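Local coordinates for 6-carboxyhexanoate--coa ligase (Bacillus subtilis, PDB 5FLG), which belongs to the 6-carboxyhexanoate--CoA ligase family and binds phosphoaminophosphonic acid-adenylate ester, magnesium ion and pimelic acid in neighbouring sites, at residues R124-F129 against G226-F231. Sequence-based numbering, arbitrary orientation.
Sequences RGAVLF and GCRVFF. With ANP (phosphoaminophosphonic acid-adenylate ester), chain D.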
loop_
_atom_site.group_PDB
_atom_site.type_symbol
_atom_site.label_atom_id
_atom_site.label_comp_id
_atom_site.label_asym_id
_atom_site.label_seq_id
_atom_site.Cartn_x
_atom_site.Cartn_y
_atom_site.Cartn_z
ATOM N N ARG A 124 -1.541 -8.234 -16.126
ATOM C CA ARG A 124 -2.107 -8.125 -14.793
ATOM C C ARG A 124 -3.414 -7.338 -14.762
ATOM O O ARG A 124 -4.190 -7.404 -13.800
ATOM C CB ARG A 124 -1.087 -7.424 -13.899
ATOM C CG ARG A 124 0.184 -8.238 -13.713
ATOM C CD ARG A 124 1.386 -7.329 -13.511
ATOM N NE ARG A 124 2.538 -8.051 -12.970
ATOM C CZ ARG A 124 3.283 -8.918 -13.657
ATOM N NH1 ARG A 124 3.004 -9.207 -14.928
ATOM N NH2 ARG A 124 4.295 -9.531 -13.055
ATOM N N GLY A 125 -3.643 -6.562 -15.817
ATOM C CA GLY A 125 -4.924 -5.906 -15.998
ATOM C C GLY A 125 -5.513 -6.386 -17.299
ATOM O O GLY A 125 -5.519 -7.594 -17.585
ATOM N N ALA A 126 -6.044 -5.434 -18.068
ATOM C CA ALA A 126 -6.766 -5.742 -19.273
ATOM C C ALA A 126 -5.975 -5.236 -20.465
ATOM O O ALA A 126 -5.184 -4.303 -20.348
ATOM C CB ALA A 126 -8.136 -5.073 -19.268
ATOM N N VAL A 127 -6.173 -5.920 -21.577
ATOM C CA VAL A 127 -5.638 -5.518 -22.847
ATOM C C VAL A 127 -6.709 -4.758 -23.588
ATOM O O VAL A 127 -7.867 -5.153 -23.563
ATOM C CB VAL A 127 -5.256 -6.770 -23.653
ATOM C CG1 VAL A 127 -4.889 -6.385 -25.089
ATOM C CG2 VAL A 127 -4.111 -7.503 -22.953
ATOM N N LEU A 128 -6.307 -3.713 -24.305
ATOM C CA LEU A 128 -7.215 -2.948 -25.134
ATOM C C LEU A 128 -6.921 -3.222 -26.600
ATOM O O LEU A 128 -5.785 -3.038 -27.057
ATOM C CB LEU A 128 -7.048 -1.442 -24.868
ATOM C CG LEU A 128 -7.849 -0.753 -23.759
ATOM C CD1 LEU A 128 -7.737 -1.473 -22.432
ATOM C CD2 LEU A 128 -7.425 0.699 -23.606
ATOM N N PHE A 129 -7.950 -3.658 -27.331
ATOM C CA PHE A 129 -7.768 -4.168 -28.646
ATOM C C PHE A 129 -8.587 -3.312 -29.627
ATOM O O PHE A 129 -9.815 -3.247 -29.570
ATOM C CB PHE A 129 -8.183 -5.647 -28.693
ATOM C CG PHE A 129 -7.539 -6.423 -29.809
ATOM C CD1 PHE A 129 -6.159 -6.582 -29.855
ATOM C CD2 PHE A 129 -8.295 -6.905 -30.869
ATOM C CE1 PHE A 129 -5.553 -7.227 -30.925
ATOM C CE2 PHE A 129 -7.691 -7.546 -31.939
ATOM C CZ PHE A 129 -6.314 -7.707 -31.969
ATOM N N GLY A 226 -5.605 -16.767 -17.746
ATOM C CA GLY A 226 -6.866 -16.045 -17.779
ATOM C C GLY A 226 -6.870 -15.126 -18.988
ATOM O O GLY A 226 -5.954 -15.166 -19.798
ATOM N N CYS A 227 -7.874 -14.263 -19.081
ATOM C CA CYS A 227 -7.964 -13.314 -20.196
ATOM C C CYS A 227 -8.905 -12.189 -19.800
ATOM O O CYS A 227 -9.936 -12.410 -19.145
ATOM C CB CYS A 227 -8.483 -14.019 -21.442
ATOM S SG CYS A 227 -9.062 -12.968 -22.805
ATOM N N ARG A 228 -8.489 -10.974 -20.118
ATOM C CA ARG A 228 -9.326 -9.825 -20.002
ATOM C C ARG A 228 -8.970 -8.926 -21.205
ATOM O O ARG A 228 -7.943 -8.269 -21.202
ATOM C CB ARG A 228 -9.048 -9.108 -18.680
ATOM C CG ARG A 228 -10.215 -8.311 -18.126
ATOM C CD ARG A 228 -11.271 -9.265 -17.663
ATOM N NE ARG A 228 -12.307 -8.718 -16.791
ATOM C CZ ARG A 228 -12.487 -9.080 -15.527
ATOM N NH1 ARG A 228 -11.512 -9.699 -14.849
ATOM N NH2 ARG A 228 -13.647 -8.854 -14.950
ATOM N N VAL A 229 -9.858 -8.867 -22.172
ATOM C CA VAL A 229 -9.664 -8.025 -23.363
ATOM C C VAL A 229 -10.883 -7.136 -23.551
ATOM O O VAL A 229 -12.027 -7.627 -23.514
ATOM C CB VAL A 229 -9.519 -8.887 -24.638
ATOM C CG1 VAL A 229 -9.286 -8.009 -25.855
ATOM C CG2 VAL A 229 -8.360 -9.859 -24.486
ATOM N N PHE A 230 -10.623 -5.859 -23.878
ATOM C CA PHE A 230 -11.671 -4.916 -24.196
ATOM C C PHE A 230 -11.530 -4.568 -25.670
ATOM O O PHE A 230 -10.515 -4.026 -26.069
ATOM C CB PHE A 230 -11.521 -3.607 -23.389
ATOM C CG PHE A 230 -11.539 -3.783 -21.896
ATOM C CD1 PHE A 230 -12.142 -4.887 -21.319
ATOM C CD2 PHE A 230 -11.054 -2.794 -21.071
ATOM C CE1 PHE A 230 -12.124 -5.054 -19.942
ATOM C CE2 PHE A 230 -11.084 -2.934 -19.683
ATOM C CZ PHE A 230 -11.618 -4.084 -19.124
ATOM N N PHE A 231 -12.572 -4.813 -26.435
ATOM C CA PHE A 231 -12.560 -4.508 -27.840
ATOM C C PHE A 231 -13.027 -3.076 -28.028
ATOM O O PHE A 231 -14.140 -2.710 -27.619
ATOM C CB PHE A 231 -13.463 -5.490 -28.569
ATOM C CG PHE A 231 -12.933 -6.903 -28.590
ATOM C CD1 PHE A 231 -12.080 -7.321 -29.592
ATOM C CD2 PHE A 231 -13.268 -7.811 -27.580
ATOM C CE1 PHE A 231 -11.594 -8.613 -29.611
ATOM C CE2 PHE A 231 -12.764 -9.098 -27.574
ATOM C CZ PHE A 231 -11.920 -9.501 -28.590
HETATM P PG ANP D . -8.253 -12.119 -7.926
HETATM O O1G ANP D . -7.704 -12.073 -6.527
HETATM O O2G ANP D . -8.302 -13.517 -8.478
HETATM O O3G ANP D . -9.546 -11.401 -8.143
HETATM P PB ANP D . -7.474 -10.498 -10.291
HETATM O O1B ANP D . -8.638 -9.612 -10.022
HETATM O O2B ANP D . -6.161 -10.010 -10.779
HETATM N N3B ANP D . -7.050 -11.292 -8.816
HETATM P PA ANP D . -9.425 -12.106 -11.665
HETATM O O1A ANP D . -9.563 -13.549 -11.823
HETATM O O2A ANP D . -10.390 -11.277 -10.865
HETATM O O3A ANP D . -7.917 -11.713 -11.265
HETATM O "O5'" ANP D . -9.431 -11.534 -13.214
HETATM C "C5'" ANP D . -8.924 -12.312 -14.262
HETATM C "C4'" ANP D . -8.031 -11.445 -15.152
HETATM O "O4'" ANP D . -8.785 -10.311 -15.598
HETATM C "C3'" ANP D . -6.825 -10.904 -14.400
HETATM O "O3'" ANP D . -5.694 -11.756 -14.542
HETATM C "C2'" ANP D . -6.558 -9.604 -15.101
HETATM O "O2'" ANP D . -5.856 -9.875 -16.315
HETATM C "C1'" ANP D . -7.952 -9.156 -15.438
HETATM N N9 ANP D . -8.424 -8.252 -14.383
HETATM C C8 ANP D . -8.836 -8.574 -13.106
HETATM N N7 ANP D . -9.275 -7.464 -12.467
HETATM C C5 ANP D . -9.102 -6.417 -13.330
HETATM C C6 ANP D . -9.305 -4.959 -13.312
HETATM N N6 ANP D . -9.767 -4.323 -12.231
HETATM N N1 ANP D . -9.017 -4.247 -14.424
HETATM C C2 ANP D . -8.519 -4.840 -15.515
HETATM N N3 ANP D . -8.362 -6.166 -15.656
HETATM C C4 ANP D . -8.531 -6.956 -14.568
HETATM O O HOH W 1 -5.701 -9.174 -19.905
#
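The methyl of Ala126 sits over one face of the Phe230 ring, toward its rim, in a CH-pi contact with CB 3.9 Å from the ring centroid; this short side chain lies directly on the ring, CB 3.6 Å from Phe230 CZ. Leu128 reaches the same ring from further along, its CD1 3.8 Å from Phe230 CD2. Phe230 CG lies anti to its carbonyl carbon (chi1 -59°), which swings the ring across to the neighbouring strand, where Leu128 approaches it obliquely. On the opposite sheet face, Phe129 and Phe231 run side by side, CD2 of the former 3.9 Å from CE1 of the latter, while Val229 CG1 touches both, 3.9 Å from Phe129 CB and against one face of the Phe231 ring toward its rim; helix 107-116 packs against both aromatics. The backbones form a parallel pair inside a mixed sheet, in which strand 227-232 lies between 127-130 and 188-194. Val127 is gripped at both ends, its N donating to Arg228 O and its O accepting from Phe230 N at 2.9 Å. Where the strands begin, they meet ANP. Arg228, bent at chi2 (70°), lays its aliphatic part against the ribose and returns NH1 to O4' of ANP at 2.9 Å, while Glu191 holds NE in a salt bridge and Tyr204 binds NH2. Gly125 O accepts from ANP O2' at 2.6 Å; its psi of -136° is seldom adopted by residues with a CB.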